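Local coordinates for glyoxalase family protein (Enterococcus faecalis, PDB 2P25), which is of unknown function but belongs to the glyoxalase/bleomycin resistance/dioxygenase superfamily and forms a two-chain assembly, at residues A[75-88]-A[112-126]. Residues are numbered along the deposited sequence; the frame is centred on the assembly and turned at random. Where two conformers were deposited one is given.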
ATOM      1  N   ARG A  75      -5.763   1.600  -1.194  1.00 16.65           N
ATOM      2  CA  ARG A  75      -6.629   2.542  -0.486  1.00 16.17           C
ATOM      3  C   ARG A  75      -5.907   3.263   0.664  1.00 17.29           C
ATOM      4  O   ARG A  75      -5.933   4.491   0.767  1.00 18.19           O
ATOM      5  CB  ARG A  75      -7.827   1.758   0.097  1.00 17.01           C
ATOM      6  CG  ARG A  75      -8.792   2.578   0.920  1.00 19.27           C
ATOM      7  CD  ARG A  75      -9.834   1.591   1.450  1.00 19.91           C
ATOM      8  NE  ARG A  75     -10.874   2.182   2.278  1.00 23.77           N
ATOM      9  CZ  ARG A  75     -12.188   2.129   2.008  1.00 25.24           C
ATOM     10  NH1 ARG A  75     -12.673   1.567   0.884  1.00 24.05           N
ATOM     11  NH2 ARG A  75     -13.032   2.687   2.863  1.00 24.22           N
ATOM     12  N   HIS A  76      -5.328   2.491   1.560  1.00 16.64           N
ATOM     13  CA  HIS A  76      -4.606   3.091   2.708  1.00 16.61           C
ATOM     14  C   HIS A  76      -3.528   2.182   3.222  1.00 16.68           C
ATOM     15  O   HIS A  76      -3.467   1.008   2.852  1.00 15.76           O
ATOM     16  CB  HIS A  76      -5.563   3.587   3.813  1.00 16.80           C
ATOM     17  CG  HIS A  76      -6.302   2.499   4.559  1.00 17.73           C
ATOM     18  ND1 HIS A  76      -5.676   1.562   5.350  1.00 22.69           N
ATOM     19  CD2 HIS A  76      -7.632   2.260   4.680  1.00 15.55           C
ATOM     20  CE1 HIS A  76      -6.583   0.775   5.909  1.00 18.12           C
ATOM     21  NE2 HIS A  76      -7.775   1.165   5.494  1.00 21.38           N
ATOM     22  N   LEU A  77      -2.668   2.732   4.091  1.00 17.26           N
ATOM     23  CA  LEU A  77      -1.623   1.956   4.730  1.00 17.97           C
ATOM     24  C   LEU A  77      -1.846   2.112   6.221  1.00 17.50           C
ATOM     25  O   LEU A  77      -2.146   3.211   6.665  1.00 17.86           O
ATOM     26  CB  LEU A  77      -0.260   2.566   4.393  1.00 18.40           C
ATOM     27  CG  LEU A  77       0.994   1.960   4.978  1.00 20.76           C
ATOM     28  CD1 LEU A  77       1.106   0.484   4.611  1.00 23.18           C
ATOM     29  CD2 LEU A  77       2.194   2.761   4.392  1.00 20.57           C
ATOM     30  N   ALA A  78      -1.779   1.010   6.966  1.00 16.76           N
ATOM     31  CA  ALA A  78      -2.071   1.056   8.404  1.00 16.79           C
ATOM     32  C   ALA A  78      -0.846   0.673   9.193  1.00 17.30           C
ATOM     33  O   ALA A  78      -0.193  -0.324   8.859  1.00 16.75           O
ATOM     34  CB  ALA A  78      -3.199   0.091   8.715  1.00 17.17           C
ATOM     35  N   PHE A  79      -0.592   1.414  10.279  1.00 17.83           N
ATOM     36  CA  PHE A  79       0.515   1.130  11.178  1.00 19.13           C
ATOM     37  C   PHE A  79       0.003   0.483  12.472  1.00 19.00           C
ATOM     38  O   PHE A  79      -0.993   0.934  13.034  1.00 18.42           O
ATOM     39  CB  PHE A  79       1.245   2.444  11.517  1.00 19.78           C
ATOM     40  CG  PHE A  79       1.891   3.104  10.334  1.00 19.83           C
ATOM     41  CD1 PHE A  79       3.126   2.671   9.874  1.00 22.46           C
ATOM     42  CD2 PHE A  79       1.275   4.178   9.683  1.00 21.16           C
ATOM     43  CE1 PHE A  79       3.732   3.284   8.755  1.00 23.33           C
ATOM     44  CE2 PHE A  79       1.881   4.796   8.595  1.00 23.73           C
ATOM     45  CZ  PHE A  79       3.124   4.345   8.137  1.00 22.72           C
ATOM     46  N   LYS A  80       0.680  -0.565  12.948  1.00 18.96           N
ATOM     47  CA  LYS A  80       0.343  -1.148  14.238  1.00 20.77           C
ATOM     48  C   LYS A  80       1.029  -0.321  15.326  1.00 20.42           C
ATOM     49  O   LYS A  80       2.232  -0.022  15.217  1.00 21.81           O
ATOM     50  CB  LYS A  80       0.804  -2.615  14.361  1.00 21.43           C
ATOM     51  CG  LYS A  80       0.136  -3.320  15.577  1.00 21.86           C
ATOM     52  CD  LYS A  80       0.516  -4.785  15.717  1.00 24.69           C
ATOM     53  CE  LYS A  80       0.022  -5.308  17.052  1.00 29.87           C
ATOM     54  NZ  LYS A  80       0.170  -4.237  18.100  1.00 32.54           N
ATOM     55  N   VAL A  81       0.252   0.081  16.327  1.00 20.14           N
ATOM     56  CA  VAL A  81       0.796   0.817  17.482  1.00 20.00           C
ATOM     57  C   VAL A  81       0.483   0.094  18.779  1.00 20.49           C
ATOM     58  O   VAL A  81      -0.489  -0.671  18.885  1.00 19.32           O
ATOM     59  CB  VAL A  81       0.298   2.311  17.541  1.00 20.08           C
ATOM     60  CG1 VAL A  81       0.711   3.085  16.243  1.00 21.75           C
ATOM     61  CG2 VAL A  81      -1.201   2.376  17.708  1.00 19.24           C
ATOM     62  N   GLU A  82       1.321   0.346  19.783  1.00 20.89           N
ATOM     63  CA  GLU A  82       1.138  -0.278  21.083  1.00 23.37           C
ATOM     64  C   GLU A  82       0.116   0.498  21.908  1.00 22.47           C
ATOM     65  O   GLU A  82      -0.804  -0.084  22.474  1.00 23.42           O
ATOM     66  CB  GLU A  82       2.479  -0.342  21.818  1.00 24.03           C
ATOM     67  CG  GLU A  82       3.588  -1.007  21.000  1.00 27.61           C
ATOM     68  CD  GLU A  82       4.924  -1.182  21.746  1.00 28.59           C
ATOM     69  OE1 GLU A  82       5.054  -0.802  22.958  1.00 34.67           O
ATOM     70  OE2 GLU A  82       5.867  -1.709  21.092  1.00 35.10           O
ATOM     71  N   HIS A  83       0.301   1.807  21.999  0.50 21.87           N
ATOM     72  CA  HIS A  83      -0.641   2.636  22.725  0.50 21.01           C
ATOM     73  C   HIS A  83      -0.919   3.860  21.876  0.50 20.50           C
ATOM     74  O   HIS A  83      -0.054   4.727  21.671  0.50 20.65           O
ATOM     75  CB  HIS A  83      -0.144   2.982  24.137  0.50 20.93           C
ATOM     76  CG  HIS A  83      -1.255   3.210  25.117  0.50 20.41           C
ATOM     77  ND1 HIS A  83      -1.604   4.464  25.573  0.50 19.80           N
ATOM     78  CD2 HIS A  83      -2.120   2.345  25.696  0.50 20.36           C
ATOM     79  CE1 HIS A  83      -2.625   4.358  26.402  0.50 19.05           C
ATOM     80  NE2 HIS A  83      -2.955   3.082  26.499  0.50 20.21           N
ATOM     81  N   ILE A  84      -2.127   3.876  21.332  1.00 19.72           N
ATOM     82  CA  ILE A  84      -2.507   4.834  20.280  1.00 17.98           C
ATOM     83  C   ILE A  84      -2.494   6.313  20.709  1.00 17.26           C
ATOM     84  O   ILE A  84      -2.100   7.178  19.938  1.00 16.90           O
ATOM     85  CB  ILE A  84      -3.846   4.430  19.643  1.00 17.54           C
ATOM     86  CG1 ILE A  84      -4.039   5.132  18.296  1.00 17.45           C
ATOM     87  CG2 ILE A  84      -5.018   4.656  20.625  1.00 16.68           C
ATOM     88  CD1 ILE A  84      -5.076   4.430  17.434  1.00 16.73           C
ATOM     89  N   GLU A  85      -2.850   6.582  21.962  1.00 16.38           N
ATOM     90  CA  GLU A  85      -2.926   7.953  22.470  1.00 15.96           C
ATOM     91  C   GLU A  85      -1.596   8.681  22.368  1.00 16.16           C
ATOM     92  O   GLU A  85      -1.558   9.864  21.994  1.00 16.35           O
ATOM     93  CB  GLU A  85      -3.459   7.949  23.926  1.00 16.13           C
ATOM     94  CG  GLU A  85      -4.951   7.568  23.984  1.00 17.27           C
ATOM     95  CD  GLU A  85      -5.216   6.059  24.118  1.00 19.57           C
ATOM     96  OE1 GLU A  85      -4.265   5.246  24.138  1.00 19.73           O
ATOM     97  OE2 GLU A  85      -6.410   5.676  24.183  1.00 22.88           O
ATOM     98  N   GLU A  86      -0.500   7.984  22.682  1.00 16.38           N
ATOM     99  CA  GLU A  86       0.823   8.613  22.604  1.00 18.37           C
ATOM    100  C   GLU A  86       1.241   8.918  21.174  1.00 17.46           C
ATOM    101  O   GLU A  86       1.888   9.939  20.914  1.00 17.29           O
ATOM    102  CB  GLU A  86       1.905   7.812  23.329  1.00 18.32           C
ATOM    103  CG  GLU A  86       2.313   6.501  22.701  1.00 22.17           C
ATOM    104  CD  GLU A  86       3.484   5.853  23.425  1.00 23.40           C
ATOM    105  OE1 GLU A  86       3.851   6.357  24.506  1.00 29.73           O
ATOM    106  OE2 GLU A  86       4.018   4.829  22.936  1.00 30.08           O
ATOM    107  N   VAL A  87       0.871   8.028  20.253  1.00 16.00           N
ATOM    108  CA  VAL A  87       1.200   8.252  18.837  1.00 15.68           C
ATOM    109  C   VAL A  87       0.395   9.448  18.306  1.00 16.02           C
ATOM    110  O   VAL A  87       0.933  10.323  17.608  1.00 16.12           O
ATOM    111  CB  VAL A  87       1.038   6.974  17.985  1.00 16.65           C
ATOM    112  CG1 VAL A  87       1.564   7.226  16.569  1.00 16.10           C
ATOM    113  CG2 VAL A  87       1.817   5.807  18.633  1.00 17.28           C
ATOM    114  N   ILE A  88      -0.894   9.490  18.634  1.00 14.75           N
ATOM    115  CA  ILE A  88      -1.718  10.656  18.294  1.00 15.53           C
ATOM    116  C   ILE A  88      -1.111  11.948  18.850  1.00 16.09           C
ATOM    117  O   ILE A  88      -0.989  12.954  18.133  1.00 16.35           O
ATOM    118  CB  ILE A  88      -3.175  10.441  18.762  1.00 15.60           C
ATOM    119  CG1 ILE A  88      -3.862   9.387  17.885  1.00 16.43           C
ATOM    120  CG2 ILE A  88      -3.968  11.756  18.741  1.00 17.26           C
ATOM    121  CD1 ILE A  88      -5.147   8.857  18.511  1.00 17.35           C
ATOM    122  N   THR A 112      -7.461   5.123  14.396  1.00 18.69           N
ATOM    123  CA  THR A 112      -7.813   6.416  13.831  1.00 17.92           C
ATOM    124  C   THR A 112      -6.992   6.587  12.535  1.00 16.94           C
ATOM    125  O   THR A 112      -6.180   5.712  12.183  1.00 17.20           O
ATOM    126  CB  THR A 112      -7.553   7.583  14.802  1.00 18.88           C
ATOM    127  OG1 THR A 112      -8.143   8.790  14.246  1.00 20.08           O
ATOM    128  CG2 THR A 112      -6.033   7.794  15.024  1.00 18.69           C
ATOM    129  N   PHE A 113      -7.208   7.711  11.860  1.00 17.23           N
ATOM    130  CA  PHE A 113      -6.503   8.063  10.628  1.00 17.58           C
ATOM    131  C   PHE A 113      -5.869   9.433  10.733  1.00 17.36           C
ATOM    132  O   PHE A 113      -6.385  10.340  11.400  1.00 17.69           O
ATOM    133  CB  PHE A 113      -7.461   8.118   9.427  1.00 18.05           C
ATOM    134  CG  PHE A 113      -7.858   6.775   8.882  1.00 18.24           C
ATOM    135  CD1 PHE A 113      -7.124   6.187   7.852  1.00 19.58           C
ATOM    136  CD2 PHE A 113      -8.952   6.100   9.408  1.00 20.85           C
ATOM    137  CE1 PHE A 113      -7.508   4.935   7.327  1.00 21.11           C
ATOM    138  CE2 PHE A 113      -9.351   4.844   8.896  1.00 22.15           C
ATOM    139  CZ  PHE A 113      -8.628   4.258   7.878  1.00 21.73           C
ATOM    140  N   PHE A 114      -4.726   9.566  10.074  1.00 17.42           N
ATOM    141  CA  PHE A 114      -4.149  10.857   9.748  1.00 17.02           C
ATOM    142  C   PHE A 114      -3.870  10.815   8.243  1.00 16.85           C
ATOM    143  O   PHE A 114      -4.163   9.808   7.600  1.00 18.53           O
ATOM    144  CB  PHE A 114      -2.899  11.176  10.589  1.00 17.18           C
ATOM    145  CG  PHE A 114      -1.744  10.214  10.408  1.00 17.53           C
ATOM    146  CD1 PHE A 114      -0.577  10.631   9.741  1.00 18.41           C
ATOM    147  CD2 PHE A 114      -1.793   8.933  10.955  1.00 16.89           C
ATOM    148  CE1 PHE A 114       0.511   9.774   9.592  1.00 19.59           C
ATOM    149  CE2 PHE A 114      -0.718   8.062  10.796  1.00 18.59           C
ATOM    150  CZ  PHE A 114       0.437   8.490  10.133  1.00 18.53           C
ATOM    151  N   PHE A 115      -3.365  11.904   7.669  1.00 17.18           N
ATOM    152  CA  PHE A 115      -3.272  11.996   6.208  1.00 17.41           C
ATOM    153  C   PHE A 115      -1.963  12.602   5.846  1.00 17.62           C
ATOM    154  O   PHE A 115      -1.460  13.486   6.540  1.00 17.92           O
ATOM    155  CB  PHE A 115      -4.430  12.851   5.668  1.00 18.07           C
ATOM    156  CG  PHE A 115      -5.763  12.274   6.007  1.00 19.82           C
ATOM    157  CD1 PHE A 115      -6.363  11.355   5.156  1.00 21.66           C
ATOM    158  CD2 PHE A 115      -6.400  12.595   7.227  1.00 21.35           C
ATOM    159  CE1 PHE A 115      -7.583  10.761   5.508  1.00 21.90           C
ATOM    160  CE2 PHE A 115      -7.603  12.002   7.576  1.00 20.92           C
ATOM    161  CZ  PHE A 115      -8.195  11.094   6.723  1.00 22.33           C
ATOM    162  N   ASP A 116      -1.394  12.093   4.753  1.00 17.42           N
ATOM    163  CA  ASP A 116      -0.142  12.656   4.234  1.00 16.79           C
ATOM    164  C   ASP A 116      -0.425  13.996   3.528  1.00 16.27           C
ATOM    165  O   ASP A 116      -1.587  14.419   3.429  1.00 17.30           O
ATOM    166  CB  ASP A 116       0.661  11.582   3.448  1.00 15.63           C
ATOM    167  CG  ASP A 116       0.432  11.619   1.915  1.00 17.11           C
ATOM    168  OD1 ASP A 116      -0.496  12.260   1.426  1.00 16.01           O
ATOM    169  OD2 ASP A 116       1.244  10.969   1.213  1.00 17.27           O
ATOM    170  N   PRO A 117       0.626  14.714   3.112  1.00 17.03           N
ATOM    171  CA  PRO A 117       0.450  16.048   2.551  1.00 17.46           C
ATOM    172  C   PRO A 117      -0.466  16.089   1.329  1.00 17.09           C
ATOM    173  O   PRO A 117      -0.986  17.176   0.995  1.00 18.38           O
ATOM    174  CB  PRO A 117       1.885  16.458   2.161  1.00 17.27           C
ATOM    175  CG  PRO A 117       2.752  15.696   3.224  1.00 18.34           C
ATOM    176  CD  PRO A 117       2.054  14.351   3.270  1.00 16.43           C
ATOM    177  N   ASP A 118      -0.582  14.960   0.624  1.00 16.30           N
ATOM    178  CA  ASP A 118      -1.472  14.830  -0.548  1.00 16.44           C
ATOM    179  C   ASP A 118      -2.779  14.099  -0.220  1.00 17.02           C
ATOM    180  O   ASP A 118      -3.536  13.685  -1.122  1.00 16.92           O
ATOM    181  CB  ASP A 118      -0.728  14.143  -1.695  1.00 16.10           C
ATOM    182  CG  ASP A 118       0.390  14.997  -2.218  1.00 17.72           C
ATOM    183  OD1 ASP A 118       0.136  16.168  -2.591  1.00 19.04           O
ATOM    184  OD2 ASP A 118       1.513  14.518  -2.204  1.00 14.71           O
ATOM    185  N   GLY A 119      -3.062  13.970   1.067  1.00 17.35           N
ATOM    186  CA  GLY A 119      -4.353  13.401   1.491  1.00 18.51           C
ATOM    187  C   GLY A 119      -4.433  11.883   1.499  1.00 18.48           C
ATOM    188  O   GLY A 119      -5.542  11.322   1.555  1.00 18.81           O
ATOM    189  N   LEU A 120      -3.282  11.202   1.452  1.00 17.34           N
ATOM    190  CA  LEU A 120      -3.274   9.741   1.551  1.00 17.46           C
ATOM    191  C   LEU A 120      -3.682   9.349   2.961  1.00 17.14           C
ATOM    192  O   LEU A 120      -3.046   9.801   3.917  1.00 17.15           O
ATOM    193  CB  LEU A 120      -1.880   9.166   1.267  1.00 17.51           C
ATOM    194  CG  LEU A 120      -1.784   7.628   1.371  1.00 18.24           C
ATOM    195  CD1 LEU A 120      -2.782   6.868   0.424  1.00 18.22           C
ATOM    196  CD2 LEU A 120      -0.350   7.202   1.109  1.00 20.07           C
ATOM    197  N   PRO A 121      -4.751   8.539   3.116  1.00 17.30           N
ATOM    198  CA  PRO A 121      -5.084   8.076   4.479  1.00 17.74           C
ATOM    199  C   PRO A 121      -4.053   7.104   5.032  1.00 18.15           C
ATOM    200  O   PRO A 121      -3.665   6.115   4.367  1.00 17.72           O
ATOM    201  CB  PRO A 121      -6.455   7.374   4.308  1.00 18.26           C
ATOM    202  CG  PRO A 121      -6.969   7.850   2.935  1.00 19.27           C
ATOM    203  CD  PRO A 121      -5.723   8.057   2.119  1.00 18.20           C
ATOM    204  N   LEU A 122      -3.634   7.376   6.271  1.00 18.04           N
ATOM    205  CA  LEU A 122      -2.691   6.532   6.979  1.00 17.34           C
ATOM    206  C   LEU A 122      -3.363   6.182   8.290  1.00 18.22           C
ATOM    207  O   LEU A 122      -3.777   7.072   9.048  1.00 19.70           O
ATOM    208  CB  LEU A 122      -1.367   7.269   7.202  1.00 17.67           C
ATOM    209  CG  LEU A 122      -0.649   7.663   5.895  1.00 17.07           C
ATOM    210  CD1 LEU A 122       0.545   8.588   6.195  1.00 18.41           C
ATOM    211  CD2 LEU A 122      -0.157   6.359   5.211  1.00 19.31           C
ATOM    212  N   GLU A 123      -3.505   4.888   8.545  1.00 17.53           N
ATOM    213  CA  GLU A 123      -4.220   4.454   9.741  1.00 17.57           C
ATOM    214  C   GLU A 123      -3.272   4.106  10.888  1.00 16.81           C
ATOM    215  O   GLU A 123      -2.196   3.557  10.658  1.00 17.04           O
ATOM    216  CB  GLU A 123      -5.065   3.260   9.369  1.00 18.47           C
ATOM    217  CG  GLU A 123      -6.066   2.799  10.412  1.00 20.87           C
ATOM    218  CD  GLU A 123      -6.689   1.477  10.016  1.00 24.96           C
ATOM    219  OE1 GLU A 123      -7.391   1.429   8.993  1.00 29.36           O
ATOM    220  OE2 GLU A 123      -6.444   0.462  10.679  1.00 28.63           O
ATOM    221  N   LEU A 124      -3.711   4.382  12.119  1.00 16.72           N
ATOM    222  CA  LEU A 124      -3.098   3.830  13.328  1.00 16.83           C
ATOM    223  C   LEU A 124      -4.063   2.809  13.896  1.00 17.93           C
ATOM    224  O   LEU A 124      -5.270   3.075  14.011  1.00 17.26           O
ATOM    225  CB  LEU A 124      -2.877   4.944  14.359  1.00 17.85           C
ATOM    226  CG  LEU A 124      -1.991   6.141  13.997  1.00 17.78           C
ATOM    227  CD1 LEU A 124      -1.959   7.159  15.153  1.00 20.52           C
ATOM    228  CD2 LEU A 124      -0.592   5.673  13.641  1.00 20.25           C
ATOM    229  N   HIS A 125      -3.544   1.629  14.243  1.00 18.52           N
ATOM    230  CA  HIS A 125      -4.387   0.555  14.730  1.00 20.50           C
ATOM    231  C   HIS A 125      -3.676  -0.194  15.850  1.00 20.59           C
ATOM    232  O   HIS A 125      -2.524  -0.588  15.688  1.00 20.23           O
ATOM    233  CB  HIS A 125      -4.669  -0.403  13.560  1.00 21.35           C
ATOM    234  CG  HIS A 125      -5.844  -1.298  13.766  1.00 23.11           C
ATOM    235  ND1 HIS A 125      -5.890  -2.259  14.753  1.00 27.67           N
ATOM    236  CD2 HIS A 125      -7.005  -1.409  13.077  1.00 26.46           C
ATOM    237  CE1 HIS A 125      -7.038  -2.913  14.676  1.00 28.33           C
ATOM    238  NE2 HIS A 125      -7.732  -2.418  13.667  1.00 28.65           N
ATOM    239  N   GLU A 126      -4.358  -0.392  16.973  1.00 20.85           N
ATOM    240  CA  GLU A 126      -3.790  -1.187  18.064  1.00 21.51           C
ATOM    241  C   GLU A 126      -3.850  -2.701  17.787  1.00 23.07           C
ATOM    242  O   GLU A 126      -4.503  -3.143  16.824  1.00 23.64           O
ATOM    243  CB  GLU A 126      -4.476  -0.837  19.371  1.00 21.72           C
ATOM    244  CG  GLU A 126      -3.990   0.509  19.918  1.00 21.03           C
ATOM    245  CD  GLU A 126      -4.344   0.760  21.386  1.00 23.66           C
ATOM    246  OE1 GLU A 126      -5.142  -0.013  21.982  1.00 25.72           O
ATOM    247  OE2 GLU A 126      -3.809   1.739  21.947  1.00 21.22           O
TER
HETATM  248  O   HOH W   1      -4.899   2.763  24.304  1.00 34.82           O
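Strand 75-80 runs parallel to strand 121-125, their axes 26° apart, and four backbone hydrogen bonds, among them Phe79 N to Glu123 O at 2.7 Å, zip Leu77-Val81 to Glu123 and His125. These are the first and last strands of a beta-alpha-beta-beta-beta module, the repeating unit of this superfamily's fold. Strand 112-115 pairs antiparallel with the other edge of 121-125, which places 121-125 inside the sheet, and the helix covers one face.

On the face of Leu77 and Phe79, Leu124 packs against the start of helix 84-93. Its CG lies anti to the carbonyl carbon (chi1 -59°); with chi2 at 178°, CD1 goes to the helix and CD2 between Val81 and Val87. CD1 meets Val87 CG1 at 3.8 Å and also touches Ile88 CG1. Ile84 CD1 comes up against Leu124 CB. Ile88 CD1 reaches past it to Thr112 CG2.

The other face carries Ala78, Glu123 and His125. Ala78 CB rests on Glu123 CB at 3.7 Å. Beside them, the edge of the Phe113 ring points at a face of the His76 ring in a T-shaped pair, with planes at 78°. Glu123 OE2 is bound by His8 of the second subunit, and His76-Ala78 pair antiparallel with a strand of that subunit.

At the C-terminus, the extended side chain of Glu126 reaches the start of the helix. Its OE2 accepts Ile84 N at 2.8 Å through the anti lone pair. Water 1 donates to this same oxygen and to Glu85 OE1, bridging the two carboxylates. Lys110 forms a salt bridge with Glu85. The water and this lysine probably ease the repulsion. Ile84 directly follows the N-cap His83, so the helix dipole probably stabilises the Glu126 charge.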